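Major Capsid Protein VP1 (Chimpanzee polyomavirus Bob, PDB 6Y9I) forms the outer shell of the polyomavirus capsid as pentamers and probably carries the surface that recognises glycan receptors on host cells. Local coordinates at residues L24-R29 / L253-A258; E128-H133 / C261-K266. All coordinates share one frame; numbering follows the deposited sequence.

Both interactions use strand 252-265 of the large antiparallel sheet: interaction 1 its first half, interaction 2 its last residues. Their centres lie 19 Å apart, interaction 1 nearer the middle of the chain. Along the sequence the segments alternate, 24-29, 128-133, 253-258, 261-266, so one late strand receives two earlier parts of the chain in turn. Interaction 1 is side-chain packing against the end of strand 8-26, while interaction 2 joins a single backbone bridge before strand 131-138 to side-chain contacts from its first residues. They meet where Ala258 CB touches Tyr132 CE1 at 3.9 Å. Both lie beside subunit interfaces: Glu27 shares magnesium with a second subunit, Met130 and Tyr132 pack on a third.

Interaction 1 of 2, residues L24-R29 / L253-A258; sequences LYLEPR and LFVSAA. With MG (magnesium ion), chain F.
Val255, Leu26 and Leu24 bury most of the surface where strand 8-26 faces strand 252-265 inside the jelly-roll core of the VP1 subunit. The strand segments run 8.3 Å apart at an angle of 38°, too far for backbone pairing, and the contact is made by apolar side chains. Val255 CG2, placed between its own backbone N and carbonyl carbon, touches both leucines. Leu24 meets it tip to tip: CD1 comes to 3.4 Å from Val255 CG2, tighter than an ordinary carbon contact, and CD2 lies on the same methyl at 3.9 Å. Leu26 comes in at a slant, its CG anti to the carbonyl carbon (chi1 -65°), which carries CD1 across the strand to 3.9 Å from Val255 CG2. The same CD1 reaches on to the methyl of Ala257, so one leucine branch bridges two successive inward-facing residues. Phe281 of strand 272-291 touches both Leu26 and Val255, and Ala70 and Val72 of strand 68-73 pack on Leu26 and Leu24. Just past the strand end, Glu27 lies at the interface with a second subunit, whose Leu183 O shares its magnesium ion. Glu27 OE1 binds the magnesium ion at 2.5 Å, while OE2 accepts a 2.7 Å hydrogen bond from water 1, itself a ligand of the metal.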
loop_
_atom_site.group_PDB
_atom_site.type_symbol
_atom_site.label_atom_id
_atom_site.label_comp_id
_atom_site.label_asym_id
_atom_site.label_seq_id
_atom_site.Cartn_x
_atom_site.Cartn_y
_atom_site.Cartn_z
ATOM N N LEU A 24 24.447 -5.288 -18.805
ATOM C CA LEU A 24 24.918 -3.900 -18.953
ATOM C C LEU A 24 24.261 -3.010 -17.902
ATOM O O LEU A 24 23.284 -3.436 -17.239
ATOM C CB LEU A 24 24.654 -3.378 -20.360
ATOM C CG LEU A 24 23.203 -3.087 -20.727
ATOM C CD1 LEU A 24 23.168 -2.012 -21.792
ATOM C CD2 LEU A 24 22.497 -4.344 -21.199
ATOM N N TYR A 25 24.866 -1.848 -17.726
ATOM C CA TYR A 25 24.372 -0.751 -16.868
ATOM C C TYR A 25 23.944 0.371 -17.782
ATOM O O TYR A 25 24.646 0.585 -18.808
ATOM C CB TYR A 25 25.460 -0.241 -15.933
ATOM C CG TYR A 25 25.493 -0.938 -14.609
ATOM C CD1 TYR A 25 24.458 -0.769 -13.706
ATOM C CD2 TYR A 25 26.556 -1.748 -14.250
ATOM C CE1 TYR A 25 24.483 -1.382 -12.468
ATOM C CE2 TYR A 25 26.590 -2.381 -13.020
ATOM C CZ TYR A 25 25.553 -2.185 -12.123
ATOM O OH TYR A 25 25.566 -2.781 -10.895
ATOM N N LEU A 26 22.828 1.019 -17.455
ATOM C CA LEU A 26 22.516 2.372 -17.979
ATOM C C LEU A 26 22.692 3.356 -16.829
ATOM O O LEU A 26 22.026 3.209 -15.771
ATOM C CB LEU A 26 21.110 2.421 -18.573
ATOM C CG LEU A 26 20.899 1.549 -19.811
ATOM C CD1 LEU A 26 19.445 1.583 -20.258
ATOM C CD2 LEU A 26 21.812 1.987 -20.951
ATOM N N GLU A 27 23.593 4.305 -17.035
ATOM C CA GLU A 27 23.844 5.391 -16.068
ATOM C C GLU A 27 22.697 6.387 -16.207
ATOM O O GLU A 27 22.135 6.538 -17.295
ATOM C CB GLU A 27 25.232 5.969 -16.303
ATOM C CG GLU A 27 26.326 5.021 -15.835
ATOM C CD GLU A 27 27.665 5.644 -15.502
ATOM O OE1 GLU A 27 28.643 5.259 -16.157
ATOM O OE2 GLU A 27 27.747 6.452 -14.547
ATOM N N PRO A 28 22.331 7.091 -15.110
ATOM C CA PRO A 28 21.188 8.005 -15.138
ATOM C C PRO A 28 21.501 9.238 -15.998
ATOM O O PRO A 28 22.659 9.671 -16.005
ATOM C CB PRO A 28 20.990 8.388 -13.678
ATOM C CG PRO A 28 22.360 8.232 -13.072
ATOM C CD PRO A 28 23.007 7.070 -13.808
ATOM N N ARG A 29 20.493 9.717 -16.729
ATOM C CA ARG A 29 20.553 10.962 -17.544
ATOM C C ARG A 29 19.544 11.971 -16.999
ATOM O O ARG A 29 18.467 12.187 -17.629
ATOM C CB ARG A 29 20.396 10.588 -19.023
ATOM C CG ARG A 29 21.434 9.582 -19.489
ATOM C CD ARG A 29 22.801 10.190 -19.621
ATOM N NE ARG A 29 23.828 9.238 -20.016
ATOM C CZ ARG A 29 24.813 8.798 -19.234
ATOM N NH1 ARG A 29 24.883 9.129 -17.959
ATOM N NH2 ARG A 29 25.710 7.968 -19.715
ATOM N N LEU A 253 20.066 -5.942 -29.312
ATOM C CA LEU A 253 19.159 -5.869 -28.148
ATOM C C LEU A 253 19.117 -4.410 -27.673
ATOM O O LEU A 253 20.172 -3.837 -27.432
ATOM C CB LEU A 253 19.687 -6.778 -27.042
ATOM C CG LEU A 253 18.797 -6.846 -25.800
ATOM C CD1 LEU A 253 17.457 -7.485 -26.121
ATOM C CD2 LEU A 253 19.523 -7.607 -24.718
ATOM N N PHE A 254 17.930 -3.866 -27.480
ATOM C CA PHE A 254 17.744 -2.455 -27.075
ATOM C C PHE A 254 17.196 -2.451 -25.656
ATOM O O PHE A 254 16.122 -3.050 -25.428
ATOM C CB PHE A 254 16.830 -1.772 -28.088
ATOM C CG PHE A 254 17.368 -1.810 -29.496
ATOM C CD1 PHE A 254 17.359 -2.987 -30.224
ATOM C CD2 PHE A 254 17.915 -0.676 -30.079
ATOM C CE1 PHE A 254 17.879 -3.030 -31.511
ATOM C CE2 PHE A 254 18.434 -0.721 -31.364
ATOM C CZ PHE A 254 18.404 -1.895 -32.078
ATOM N N VAL A 255 17.915 -1.811 -24.740
ATOM C CA VAL A 255 17.466 -1.622 -23.330
ATOM C C VAL A 255 17.280 -0.125 -23.107
ATOM O O VAL A 255 18.002 0.699 -23.733
ATOM C CB VAL A 255 18.400 -2.280 -22.295
ATOM C CG1 VAL A 255 18.494 -3.785 -22.521
ATOM C CG2 VAL A 255 19.800 -1.695 -22.314
ATOM N N SER A 256 16.257 0.207 -22.337
ATOM C CA SER A 256 15.834 1.602 -22.071
ATOM C C SER A 256 15.509 1.687 -20.595
ATOM O O SER A 256 15.075 0.650 -20.014
ATOM C CB SER A 256 14.658 2.019 -22.928
ATOM O OG SER A 256 14.843 1.638 -24.268
ATOM N N ALA A 257 15.777 2.840 -19.994
ATOM C CA ALA A 257 15.496 3.063 -18.562
ATOM C C ALA A 257 15.271 4.545 -18.274
ATOM O O ALA A 257 15.755 5.433 -19.002
ATOM C CB ALA A 257 16.605 2.500 -17.710
ATOM N N ALA A 258 14.545 4.784 -17.195
ATOM C CA ALA A 258 14.431 6.082 -16.497
ATOM C C ALA A 258 14.239 5.783 -15.015
ATOM O O ALA A 258 13.350 5.012 -14.726
ATOM C CB ALA A 258 13.290 6.873 -17.053
HETATM MG MG MG F . 30.905 5.041 -15.176
HETATM O O HOH W 1 30.285 7.092 -13.879
HETATM O O HOH W 2 32.996 5.282 -14.361
HETATM O O HOH W 3 31.091 3.517 -16.635
#

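Interaction 2 of 2, residues E128-H133 / C261-K266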
loop_
_atom_site.group_PDB
_atom_site.type_symbol
_atom_site.label_atom_id
_atom_site.label_comp_id
_atom_site.label_asym_id
_atom_site.label_seq_id
_atom_site.Cartn_x
_atom_site.Cartn_y
_atom_site.Cartn_z
ATOM N N GLU A 128 13.663 12.727 -1.550
ATOM C CA GLU A 128 12.248 12.313 -1.482
ATOM C C GLU A 128 11.472 12.924 -2.649
ATOM O O GLU A 128 12.040 13.692 -3.425
ATOM C CB GLU A 128 11.664 12.686 -0.116
ATOM C CG GLU A 128 11.727 14.163 0.242
ATOM C CD GLU A 128 11.309 14.444 1.694
ATOM O OE1 GLU A 128 11.307 13.485 2.506
ATOM O OE2 GLU A 128 10.947 15.607 2.011
ATOM N N GLY A 129 10.196 12.615 -2.753
ATOM C CA GLY A 129 9.328 13.212 -3.780
ATOM C C GLY A 129 9.242 12.311 -4.992
ATOM O O GLY A 129 9.427 11.090 -4.837
ATOM N N MET A 130 8.959 12.883 -6.158
ATOM C CA MET A 130 8.505 12.093 -7.330
ATOM C C MET A 130 9.545 11.030 -7.697
ATOM O O MET A 130 10.772 11.305 -7.671
ATOM C CB MET A 130 8.151 12.957 -8.540
ATOM C CG MET A 130 9.208 13.941 -8.920
ATOM S SD MET A 130 8.438 15.543 -9.138
ATOM C CE MET A 130 8.429 16.140 -7.454
ATOM N N ASN A 131 9.021 9.830 -7.931
ATOM C CA ASN A 131 9.729 8.593 -8.292
ATOM C C ASN A 131 9.133 8.167 -9.624
ATOM O O ASN A 131 7.873 8.054 -9.704
ATOM C CB ASN A 131 9.580 7.529 -7.192
ATOM C CG ASN A 131 10.764 7.510 -6.256
ATOM O OD1 ASN A 131 11.558 6.559 -6.275
ATOM N ND2 ASN A 131 10.917 8.579 -5.478
ATOM N N TYR A 132 9.977 8.052 -10.647
ATOM C CA TYR A 132 9.548 7.606 -11.989
ATOM C C TYR A 132 10.546 6.544 -12.398
ATOM O O TYR A 132 11.748 6.822 -12.466
ATOM C CB TYR A 132 9.469 8.759 -12.984
ATOM C CG TYR A 132 9.007 8.393 -14.367
ATOM C CD1 TYR A 132 9.914 7.934 -15.320
ATOM C CD2 TYR A 132 7.688 8.563 -14.762
ATOM C CE1 TYR A 132 9.512 7.605 -16.607
ATOM C CE2 TYR A 132 7.282 8.236 -16.046
ATOM C CZ TYR A 132 8.196 7.763 -16.972
ATOM O OH TYR A 132 7.823 7.412 -18.225
ATOM N N HIS A 133 10.062 5.334 -12.552
ATOM C CA HIS A 133 10.893 4.135 -12.753
ATOM C C HIS A 133 10.326 3.402 -13.954
ATOM O O HIS A 133 9.141 3.082 -13.961
ATOM C CB HIS A 133 10.965 3.289 -11.474
ATOM C CG HIS A 133 11.586 4.035 -10.333
ATOM N ND1 HIS A 133 12.942 4.251 -10.257
ATOM C CD2 HIS A 133 11.041 4.668 -9.266
ATOM C CE1 HIS A 133 13.229 4.940 -9.166
ATOM N NE2 HIS A 133 12.082 5.204 -8.544
ATOM N N CYS A 261 14.675 9.014 -8.597
ATOM C CA CYS A 261 14.523 8.467 -7.220
ATOM C C CYS A 261 13.991 9.543 -6.277
ATOM O O CYS A 261 13.637 9.217 -5.156
ATOM C CB CYS A 261 15.837 7.850 -6.773
ATOM S SG CYS A 261 16.259 6.404 -7.790
ATOM N N GLY A 262 13.892 10.792 -6.743
ATOM C CA GLY A 262 13.340 11.913 -5.967
ATOM C C GLY A 262 14.095 13.176 -6.291
ATOM O O GLY A 262 14.762 13.204 -7.337
ATOM N N VAL A 263 14.018 14.162 -5.405
ATOM C CA VAL A 263 14.643 15.494 -5.560
ATOM C C VAL A 263 15.418 15.807 -4.284
ATOM O O VAL A 263 15.053 15.311 -3.178
ATOM C CB VAL A 263 13.592 16.585 -5.850
ATOM C CG1 VAL A 263 12.744 16.228 -7.053
ATOM C CG2 VAL A 263 12.699 16.845 -4.640
ATOM N N MET A 264 16.463 16.604 -4.426
ATOM C CA MET A 264 17.049 17.326 -3.280
ATOM C C MET A 264 16.510 18.756 -3.332
ATOM O O MET A 264 16.159 19.246 -4.448
ATOM C CB MET A 264 18.579 17.297 -3.303
ATOM C CG MET A 264 19.172 18.053 -4.428
ATOM S SD MET A 264 20.913 18.448 -4.139
ATOM C CE MET A 264 20.761 19.936 -3.151
ATOM N N VAL A 265 16.401 19.362 -2.163
ATOM C CA VAL A 265 15.974 20.773 -1.950
ATOM C C VAL A 265 17.183 21.592 -1.472
ATOM O O VAL A 265 17.870 21.177 -0.488
ATOM C CB VAL A 265 14.792 20.847 -0.973
ATOM C CG1 VAL A 265 14.370 22.285 -0.762
ATOM C CG2 VAL A 265 13.604 20.006 -1.423
ATOM N N LYS A 266 17.491 22.658 -2.214
ATOM C CA LYS A 266 18.623 23.566 -1.948
ATOM C C LYS A 266 18.268 24.465 -0.763
ATOM O O LYS A 266 17.169 25.022 -0.760
ATOM C CB LYS A 266 18.932 24.391 -3.204
ATOM C CG LYS A 266 20.102 23.875 -4.029
ATOM C CD LYS A 266 20.315 24.612 -5.345
ATOM C CE LYS A 266 20.592 26.087 -5.172
ATOM N NZ LYS A 266 21.826 26.299 -4.385
#
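The His133 ring meets both of its neighbours at its edge and in its plane: Asn131 OD1 at NE2, and Cys261 SG beside CE1 at 3.6 Å. The sulfur sits 87° off the ring normal, an edge-on sulfur-aromatic contact inside the jelly-roll sheet, where the approach to strand 131-138 pairs antiparallel with the end of strand 252-265. His133 NE2 donates a nearly straight 2.7 Å bond to Asn131 OD1, and ND1 bonds Asp259, so both ring nitrogens are engaged and the rotation of the ring is fixed. The Asn131 amide is held by its ND2, which donates to Gly129 O in the amide plane and makes a weak, bent bond (133°) to Cys261 O. Glu128 and Val263 form a single antiparallel hydrogen-bonded pair; its bond from Glu128 N to Val263 O is weak. Gly262, whose CA lies 4.6 Å from Glu128 CA, has no side chain to collide with Glu128 O. That CA also lies 3.1 Å from Met130 O, a CA-H...O contact. Met130 also packs on Tyr274 and on Val107 of a third subunit. On Val263, CG2 lies 3.4 Å from Glu128 O, the same oxygen that takes the 2.8 Å bond from Val263 N.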